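Local coordinates for fatty acyl CoA synthetase FADD13 (FATTY-ACYL-CoA SYNTHETASE) (Mycobacterium tuberculosis, PDB 3R44), which belongs to the ANL group of AMP-binding enzymes, a large domain of that family being followed by a smaller C-terminal one, at residues D69-L74 against V118-A123; L111-S116 against E375-P380. All blocks are in the same frame, centred on the assembly; numbering follows the deposited sequence.

Overall arrangement
Contact 1 pairs the two central strands of a four-stranded parallel sheet, and contact 2 sits at the C-terminal end of helix 104-114, which leads along the chain into strand 118-121. The centres of the two contacts are about 15 Å apart, yet they touch directly. Leu111 CD2 lies 3.4 Å from Ala72 CB and 3.6 Å from Val119 CG2, so the helix packs on the sheet face that carries those two side chains. Arg70 supplies the polar link: its NE is 2.8 Å from Ser114 O, a probable hydrogen bond, and 3.5 Å from Trp377 CZ2. None of the four segments contributes a residue to the pocket seen around the histidine ligand.

Contact 1: D69-L74 against V118-A123; sequences DRVALL and VVIYGA
Ala72 and Ile120 carry most of the backbone pairing between strands 70-74 and 118-121. Ala72 N donates to Val118 O (2.9 Å, 153° at the hydrogen). Ile120 N returns a bond to Ala72 O at 2.9 Å. Leu74 N then donates to Ile120 O at 2.8 Å, and Gly122 N, past the end of the second strand, continues the pattern onto Leu74 O. This alternation, with axes 18° apart, defines a parallel pair, although the two strands are not consecutive in the chain. Strand 94-97, on the far side of strand 70-74, is joined through helix 104-114 to strand 118-121, a beta-alpha-beta unit of the AMP-binding fold. Apolar contacts divide between the two faces. On one, Ile120 CD1 approaches Val71 CG1 at 3.9 Å, the side chains crossing obliquely, whereas Leu73 CD2 lies 4.1 Å from Ile120 CB. Val71 CG1 also meets Val118 CG1. Leu84 of helix 79-91 touches Leu73 and Ile120 on this face. On the other, Ala72 CB faces Val119 CG2 at 4.1 Å, and Ile129 of helix 126-134 touches Val119 and Leu74. Tyr121 CB comes within 3.5 Å of Leu74 O; its CG lies between the backbone N and the carbonyl carbon (chi1 67°), and the ring turns off from strand 70-74.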
ATOM      1  N   ASP A  69     -18.025  -6.505  14.742  1.00 17.29           N
ATOM      2  CA  ASP A  69     -18.563  -7.197  13.528  1.00 17.58           C
ATOM      3  C   ASP A  69     -17.857  -6.652  12.243  1.00 17.16           C
ATOM      4  O   ASP A  69     -17.550  -5.435  12.168  1.00 16.30           O
ATOM      5  CB  ASP A  69     -20.071  -6.985  13.367  1.00 18.01           C
ATOM      6  CG  ASP A  69     -20.908  -7.721  14.402  1.00 23.59           C
ATOM      7  OD1 ASP A  69     -20.451  -8.781  14.906  1.00 21.73           O
ATOM      8  OD2 ASP A  69     -22.009  -7.197  14.702  1.00 23.87           O
ATOM      9  N   ARG A  70     -17.609  -7.526  11.265  1.00 15.64           N
ATOM     10  CA  ARG A  70     -16.894  -7.117  10.053  1.00 15.41           C
ATOM     11  C   ARG A  70     -17.848  -6.789   8.940  1.00 15.39           C
ATOM     12  O   ARG A  70     -18.808  -7.536   8.690  1.00 14.19           O
ATOM     13  CB  ARG A  70     -15.891  -8.187   9.579  1.00 14.07           C
ATOM     14  CG  ARG A  70     -14.514  -8.187  10.279  1.00 14.80           C
ATOM     15  CD  ARG A  70     -14.566  -8.717  11.701  1.00 16.02           C
ATOM     16  NE  ARG A  70     -14.931 -10.146  11.741  1.00 15.58           N
ATOM     17  CZ  ARG A  70     -15.478 -10.801  12.764  1.00 19.43           C
ATOM     18  NH1 ARG A  70     -15.914 -10.192  13.869  1.00 17.32           N
ATOM     19  NH2 ARG A  70     -15.676 -12.103  12.636  1.00 19.50           N
ATOM     20  N   VAL A  71     -17.589  -5.647   8.299  1.00 15.52           N
ATOM     21  CA  VAL A  71     -18.359  -5.151   7.131  1.00 15.54           C
ATOM     22  C   VAL A  71     -17.349  -5.095   5.984  1.00 14.65           C
ATOM     23  O   VAL A  71     -16.382  -4.283   6.021  1.00 14.09           O
ATOM     24  CB  VAL A  71     -18.872  -3.692   7.347  1.00 16.52           C
ATOM     25  CG1 VAL A  71     -19.741  -3.287   6.121  1.00 17.34           C
ATOM     26  CG2 VAL A  71     -19.644  -3.616   8.702  1.00 18.26           C
ATOM     27  N   ALA A  72     -17.528  -5.953   4.995  1.00 14.94           N
ATOM     28  CA  ALA A  72     -16.638  -5.931   3.829  1.00 13.92           C
ATOM     29  C   ALA A  72     -17.087  -4.834   2.868  1.00 15.12           C
ATOM     30  O   ALA A  72     -18.283  -4.623   2.643  1.00 18.22           O
ATOM     31  CB  ALA A  72     -16.618  -7.313   3.111  1.00 14.58           C
ATOM     32  N   LEU A  73     -16.104  -4.195   2.247  1.00 14.94           N
ATOM     33  CA  LEU A  73     -16.325  -3.084   1.311  1.00 16.59           C
ATOM     34  C   LEU A  73     -15.667  -3.435   0.006  1.00 16.62           C
ATOM     35  O   LEU A  73     -14.436  -3.534  -0.064  1.00 19.14           O
ATOM     36  CB  LEU A  73     -15.786  -1.761   1.867  1.00 16.10           C
ATOM     37  CG  LEU A  73     -16.359  -1.292   3.211  1.00 18.47           C
ATOM     38  CD1 LEU A  73     -15.561  -0.046   3.691  1.00 18.41           C
ATOM     39  CD2 LEU A  73     -17.837  -1.030   3.109  1.00 17.78           C
ATOM     40  N   LEU A  74     -16.484  -3.668  -1.015  1.00 16.23           N
ATOM     41  CA  LEU A  74     -15.984  -4.026  -2.359  1.00 17.77           C
ATOM     42  C   LEU A  74     -16.567  -3.068  -3.397  1.00 18.35           C
ATOM     43  O   LEU A  74     -17.604  -3.348  -4.022  1.00 18.55           O
ATOM     44  CB  LEU A  74     -16.390  -5.486  -2.657  1.00 17.95           C
ATOM     45  CG  LEU A  74     -15.872  -6.210  -3.893  1.00 18.76           C
ATOM     46  CD1 LEU A  74     -14.298  -6.294  -3.867  1.00 17.24           C
ATOM     47  CD2 LEU A  74     -16.506  -7.606  -4.111  1.00 20.85           C
ATOM     48  N   VAL A 118     -21.594  -8.479   6.677  1.00 20.23           N
ATOM     49  CA  VAL A 118     -22.286  -7.678   5.693  1.00 20.45           C
ATOM     50  C   VAL A 118     -21.298  -7.407   4.603  1.00 19.76           C
ATOM     51  O   VAL A 118     -20.134  -7.148   4.899  1.00 19.24           O
ATOM     52  CB  VAL A 118     -22.773  -6.346   6.334  1.00 21.36           C
ATOM     53  CG1 VAL A 118     -23.231  -5.328   5.283  1.00 24.01           C
ATOM     54  CG2 VAL A 118     -23.921  -6.648   7.360  1.00 22.40           C
ATOM     55  N   VAL A 119     -21.747  -7.486   3.366  1.00 20.14           N
ATOM     56  CA  VAL A 119     -20.907  -7.169   2.218  1.00 19.01           C
ATOM     57  C   VAL A 119     -21.561  -6.042   1.443  1.00 18.97           C
ATOM     58  O   VAL A 119     -22.713  -6.172   1.018  1.00 19.77           O
ATOM     59  CB  VAL A 119     -20.695  -8.395   1.327  1.00 18.21           C
ATOM     60  CG1 VAL A 119     -19.895  -8.013   0.068  1.00 20.37           C
ATOM     61  CG2 VAL A 119     -19.975  -9.508   2.200  1.00 19.23           C
ATOM     62  N   ILE A 120     -20.848  -4.931   1.320  1.00 17.31           N
ATOM     63  CA  ILE A 120     -21.346  -3.780   0.559  1.00 17.43           C
ATOM     64  C   ILE A 120     -20.542  -3.693  -0.742  1.00 18.17           C
ATOM     65  O   ILE A 120     -19.309  -3.558  -0.686  1.00 17.91           O
ATOM     66  CB  ILE A 120     -21.282  -2.490   1.363  1.00 17.90           C
ATOM     67  CG1 ILE A 120     -22.101  -2.623   2.663  1.00 20.31           C
ATOM     68  CG2 ILE A 120     -21.858  -1.337   0.497  1.00 16.89           C
ATOM     69  CD1 ILE A 120     -21.971  -1.497   3.539  1.00 22.76           C
ATOM     70  N   TYR A 121     -21.215  -3.799  -1.891  1.00 18.80           N
ATOM     71  CA  TYR A 121     -20.521  -3.855  -3.158  1.00 18.95           C
ATOM     72  C   TYR A 121     -21.003  -2.901  -4.210  1.00 20.78           C
ATOM     73  O   TYR A 121     -22.205  -2.567  -4.336  1.00 21.92           O
ATOM     74  CB  TYR A 121     -20.519  -5.269  -3.710  1.00 20.17           C
ATOM     75  CG  TYR A 121     -21.874  -5.795  -4.110  1.00 22.52           C
ATOM     76  CD1 TYR A 121     -22.318  -5.726  -5.436  1.00 27.48           C
ATOM     77  CD2 TYR A 121     -22.712  -6.348  -3.169  1.00 25.12           C
ATOM     78  CE1 TYR A 121     -23.561  -6.224  -5.791  1.00 26.97           C
ATOM     79  CE2 TYR A 121     -23.951  -6.821  -3.508  1.00 25.39           C
ATOM     80  CZ  TYR A 121     -24.369  -6.771  -4.802  1.00 29.38           C
ATOM     81  OH  TYR A 121     -25.624  -7.296  -5.075  1.00 29.14           O
ATOM     82  N   GLY A 122     -20.033  -2.491  -5.010  1.00 20.97           N
ATOM     83  CA  GLY A 122     -20.268  -1.567  -6.075  1.00 22.85           C
ATOM     84  C   GLY A 122     -20.735  -2.301  -7.286  1.00 25.08           C
ATOM     85  O   GLY A 122     -20.563  -3.524  -7.410  1.00 24.87           O
ATOM     86  N   ALA A 123     -21.325  -1.548  -8.207  1.00 26.30           N
ATOM     87  CA  ALA A 123     -21.831  -2.114  -9.430  1.00 28.07           C
ATOM     88  C   ALA A 123     -20.752  -2.834 -10.276  1.00 28.29           C
ATOM     89  O   ALA A 123     -21.006  -3.951 -10.774  1.00 28.34           O
ATOM     90  CB  ALA A 123     -22.631  -1.015 -10.261  1.00 29.39           C
TER

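Contact 2: L111-S116 against E375-P380; sequences LSDSGS and EYWNRP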
ATOM      1  N   LEU A 111     -13.773 -13.121   2.499  1.00 16.38           N
ATOM      2  CA  LEU A 111     -15.056 -13.078   3.208  1.00 16.79           C
ATOM      3  C   LEU A 111     -15.186 -14.155   4.244  1.00 18.63           C
ATOM      4  O   LEU A 111     -15.676 -13.873   5.322  1.00 17.15           O
ATOM      5  CB  LEU A 111     -16.241 -13.083   2.241  1.00 17.04           C
ATOM      6  CG  LEU A 111     -16.357 -11.897   1.274  1.00 15.50           C
ATOM      7  CD1 LEU A 111     -17.543 -12.167   0.367  1.00 17.74           C
ATOM      8  CD2 LEU A 111     -16.577 -10.547   2.039  1.00 16.51           C
ATOM      9  N   SER A 112     -14.744 -15.375   3.934  1.00 20.09           N
ATOM     10  CA  SER A 112     -14.752 -16.462   4.896  1.00 20.90           C
ATOM     11  C   SER A 112     -13.770 -16.278   5.979  1.00 19.17           C
ATOM     12  O   SER A 112     -14.070 -16.539   7.142  1.00 18.53           O
ATOM     13  CB  SER A 112     -14.379 -17.798   4.266  1.00 22.46           C
ATOM     14  OG  SER A 112     -15.348 -18.168   3.344  1.00 27.96           O
ATOM     15  N   ASP A 113     -12.548 -15.906   5.619  1.00 18.02           N
ATOM     16  CA  ASP A 113     -11.528 -15.746   6.603  1.00 17.21           C
ATOM     17  C   ASP A 113     -11.848 -14.632   7.622  1.00 17.28           C
ATOM     18  O   ASP A 113     -11.579 -14.777   8.837  1.00 17.00           O
ATOM     19  CB  ASP A 113     -10.176 -15.444   5.958  1.00 17.22           C
ATOM     20  CG  ASP A 113      -9.010 -15.448   6.987  1.00 19.39           C
ATOM     21  OD1 ASP A 113      -8.460 -16.541   7.264  1.00 19.76           O
ATOM     22  OD2 ASP A 113      -8.611 -14.381   7.472  1.00 18.70           O
ATOM     23  N   SER A 114     -12.361 -13.516   7.124  1.00 16.19           N
ATOM     24  CA  SER A 114     -12.690 -12.382   7.948  1.00 15.73           C
ATOM     25  C   SER A 114     -13.952 -12.589   8.744  1.00 17.06           C
ATOM     26  O   SER A 114     -14.180 -11.854   9.708  1.00 17.71           O
ATOM     27  CB  SER A 114     -12.844 -11.113   7.131  1.00 15.44           C
ATOM     28  OG  SER A 114     -13.891 -11.227   6.185  1.00 14.74           O
ATOM     29  N   GLY A 115     -14.787 -13.521   8.304  1.00 18.50           N
ATOM     30  CA  GLY A 115     -16.088 -13.778   8.915  1.00 18.95           C
ATOM     31  C   GLY A 115     -16.976 -12.552   8.790  1.00 19.44           C
ATOM     32  O   GLY A 115     -17.775 -12.232   9.734  1.00 17.65           O
ATOM     33  N   SER A 116     -16.833 -11.861   7.651  1.00 17.77           N
ATOM     34  CA  SER A 116     -17.644 -10.683   7.358  1.00 18.60           C
ATOM     35  C   SER A 116     -19.109 -11.042   7.458  1.00 19.60           C
ATOM     36  O   SER A 116     -19.565 -12.083   6.943  1.00 20.20           O
ATOM     37  CB  SER A 116     -17.420 -10.098   5.965  1.00 17.25           C
ATOM     38  OG  SER A 116     -16.114  -9.531   5.910  1.00 19.33           O
ATOM     39  N   GLU A 375      -2.396  -7.707  15.076  1.00 14.55           N
ATOM     40  CA  GLU A 375      -2.220  -9.134  14.875  1.00 15.61           C
ATOM     41  C   GLU A 375      -2.593  -9.473  13.432  1.00 14.40           C
ATOM     42  O   GLU A 375      -3.223  -8.663  12.744  1.00 15.10           O
ATOM     43  CB  GLU A 375      -3.146  -9.884  15.811  1.00 15.17           C
ATOM     44  CG  GLU A 375      -4.617  -9.742  15.431  1.00 18.03           C
ATOM     45  CD  GLU A 375      -5.587 -10.116  16.549  1.00 26.12           C
ATOM     46  OE1 GLU A 375      -5.191 -10.158  17.727  1.00 30.26           O
ATOM     47  OE2 GLU A 375      -6.775 -10.329  16.215  1.00 28.86           O
ATOM     48  N   TYR A 376      -2.216 -10.658  12.986  1.00 13.89           N
ATOM     49  CA  TYR A 376      -2.848 -11.229  11.807  1.00 13.66           C
ATOM     50  C   TYR A 376      -4.117 -11.938  12.254  1.00 14.20           C
ATOM     51  O   TYR A 376      -4.118 -12.650  13.259  1.00 15.11           O
ATOM     52  CB  TYR A 376      -1.905 -12.207  11.125  1.00 13.90           C
ATOM     53  CG  TYR A 376      -0.675 -11.626  10.516  1.00 13.44           C
ATOM     54  CD1 TYR A 376      -0.759 -10.779   9.397  1.00 13.37           C
ATOM     55  CD2 TYR A 376       0.606 -11.941  11.029  1.00 14.10           C
ATOM     56  CE1 TYR A 376       0.371 -10.272   8.831  1.00 15.38           C
ATOM     57  CE2 TYR A 376       1.736 -11.441  10.449  1.00 16.90           C
ATOM     58  CZ  TYR A 376       1.615 -10.617   9.361  1.00 14.55           C
ATOM     59  OH  TYR A 376       2.724 -10.096   8.776  1.00 14.07           O
ATOM     60  N   TRP A 377      -5.211 -11.683  11.546  1.00 13.35           N
ATOM     61  CA  TRP A 377      -6.505 -12.129  11.962  1.00 14.38           C
ATOM     62  C   TRP A 377      -6.590 -13.654  12.127  1.00 16.15           C
ATOM     63  O   TRP A 377      -6.294 -14.386  11.182  1.00 16.44           O
ATOM     64  CB  TRP A 377      -7.535 -11.647  10.943  1.00 13.44           C
ATOM     65  CG  TRP A 377      -8.960 -12.044  11.239  1.00 13.52           C
ATOM     66  CD1 TRP A 377      -9.679 -12.941  10.551  1.00 13.58           C
ATOM     67  CD2 TRP A 377      -9.861 -11.493  12.223  1.00 13.82           C
ATOM     68  NE1 TRP A 377     -10.925 -13.058  11.064  1.00 16.79           N
ATOM     69  CE2 TRP A 377     -11.085 -12.144  12.065  1.00 16.68           C
ATOM     70  CE3 TRP A 377      -9.746 -10.518  13.209  1.00 14.83           C
ATOM     71  CZ2 TRP A 377     -12.179 -11.915  12.916  1.00 20.24           C
ATOM     72  CZ3 TRP A 377     -10.835 -10.251  14.031  1.00 18.85           C
ATOM     73  CH2 TRP A 377     -12.031 -10.921  13.877  1.00 18.50           C
ATOM     74  N   ASN A 378      -6.993 -14.096  13.323  1.00 16.74           N
ATOM     75  CA  ASN A 378      -7.098 -15.531  13.677  1.00 18.64           C
ATOM     76  C   ASN A 378      -5.850 -16.334  13.367  1.00 19.32           C
ATOM     77  O   ASN A 378      -5.924 -17.546  13.134  1.00 19.35           O
ATOM     78  CB  ASN A 378      -8.339 -16.124  13.026  1.00 19.30           C
ATOM     79  CG  ASN A 378      -9.587 -15.520  13.573  1.00 19.76           C
ATOM     80  OD1 ASN A 378      -9.550 -14.897  14.621  1.00 22.74           O
ATOM     81  ND2 ASN A 378     -10.676 -15.660  12.872  1.00 23.32           N
ATOM     82  N   ARG A 379      -4.704 -15.650  13.397  1.00 19.27           N
ATOM     83  CA  ARG A 379      -3.388 -16.253  13.227  1.00 20.17           C
ATOM     84  C   ARG A 379      -2.396 -15.866  14.325  1.00 19.90           C
ATOM     85  O   ARG A 379      -1.416 -15.165  14.040  1.00 18.78           O
ATOM     86  CB  ARG A 379      -2.833 -15.972  11.831  1.00 20.60           C
ATOM     87  CG  ARG A 379      -3.708 -16.606  10.757  1.00 24.79           C
ATOM     88  CD  ARG A 379      -3.161 -16.429   9.368  1.00 27.77           C
ATOM     89  NE  ARG A 379      -3.812 -17.381   8.436  1.00 37.64           N
ATOM     90  CZ  ARG A 379      -4.756 -17.065   7.553  1.00 41.21           C
ATOM     91  NH1 ARG A 379      -5.129 -15.820   7.393  1.00 44.73           N
ATOM     92  NH2 ARG A 379      -5.326 -17.994   6.805  1.00 45.87           N
ATOM     93  N   PRO A 380      -2.626 -16.365  15.573  1.00 21.95           N
ATOM     94  CA  PRO A 380      -1.854 -15.902  16.734  1.00 22.58           C
ATOM     95  C   PRO A 380      -0.401 -16.332  16.655  1.00 23.03           C
ATOM     96  O   PRO A 380       0.493 -15.544  17.000  1.00 22.29           O
ATOM     97  CB  PRO A 380      -2.542 -16.594  17.921  1.00 23.95           C
ATOM     98  CG  PRO A 380      -3.298 -17.744  17.338  1.00 25.67           C
ATOM     99  CD  PRO A 380      -3.766 -17.200  16.004  1.00 22.85           C
TER
HETATM  100  O   HOH W   1     -10.546 -16.758  10.240  1.00 10.47           O
HETATM  101  O   HOH W   2      -7.616 -16.643   9.648  1.00 18.39           O
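Asp113 and Trp377 run counter to one another as they pass, with the carboxylate and indole planes 68° apart. The indole presents its NE1 edge to the last turn of helix 104-114. There NE1 makes a weak hydrogen bond to Asp113 O, 2.9 Å long but bent to 125°; the acceptor lies near the ring plane. Asn378 ND2 sits over one face of the same ring, 3.1 Å off its plane and nearer the margin than the middle. Water 1 bridges that amide to Asp113 O, which therefore has two donors. Arg379 reaches the carboxylate through a chain extended from CG to NE. Its guanidinium plane is within 4° of parallel to the carboxylate but displaced from it, so Asp113 OD1 approaches obliquely in the salt bridge to Arg379 NH1, at 3.4 Å. Water 2 donates to Trp377 O, while Asp113 OD2 is hydrogen-bonded to Tyr177 OH. Behind Asp113 the helix closes in a Schellman motif, with Gly115 at positive phi and Ser116 N bonded to Leu111 O at 3.3 Å. The long ion pair, the bent indole bond and the bridging water 1 imply a partly hydrated surface junction, in which the arginine and tyrosine probably help stabilise the carboxylate's negative charge.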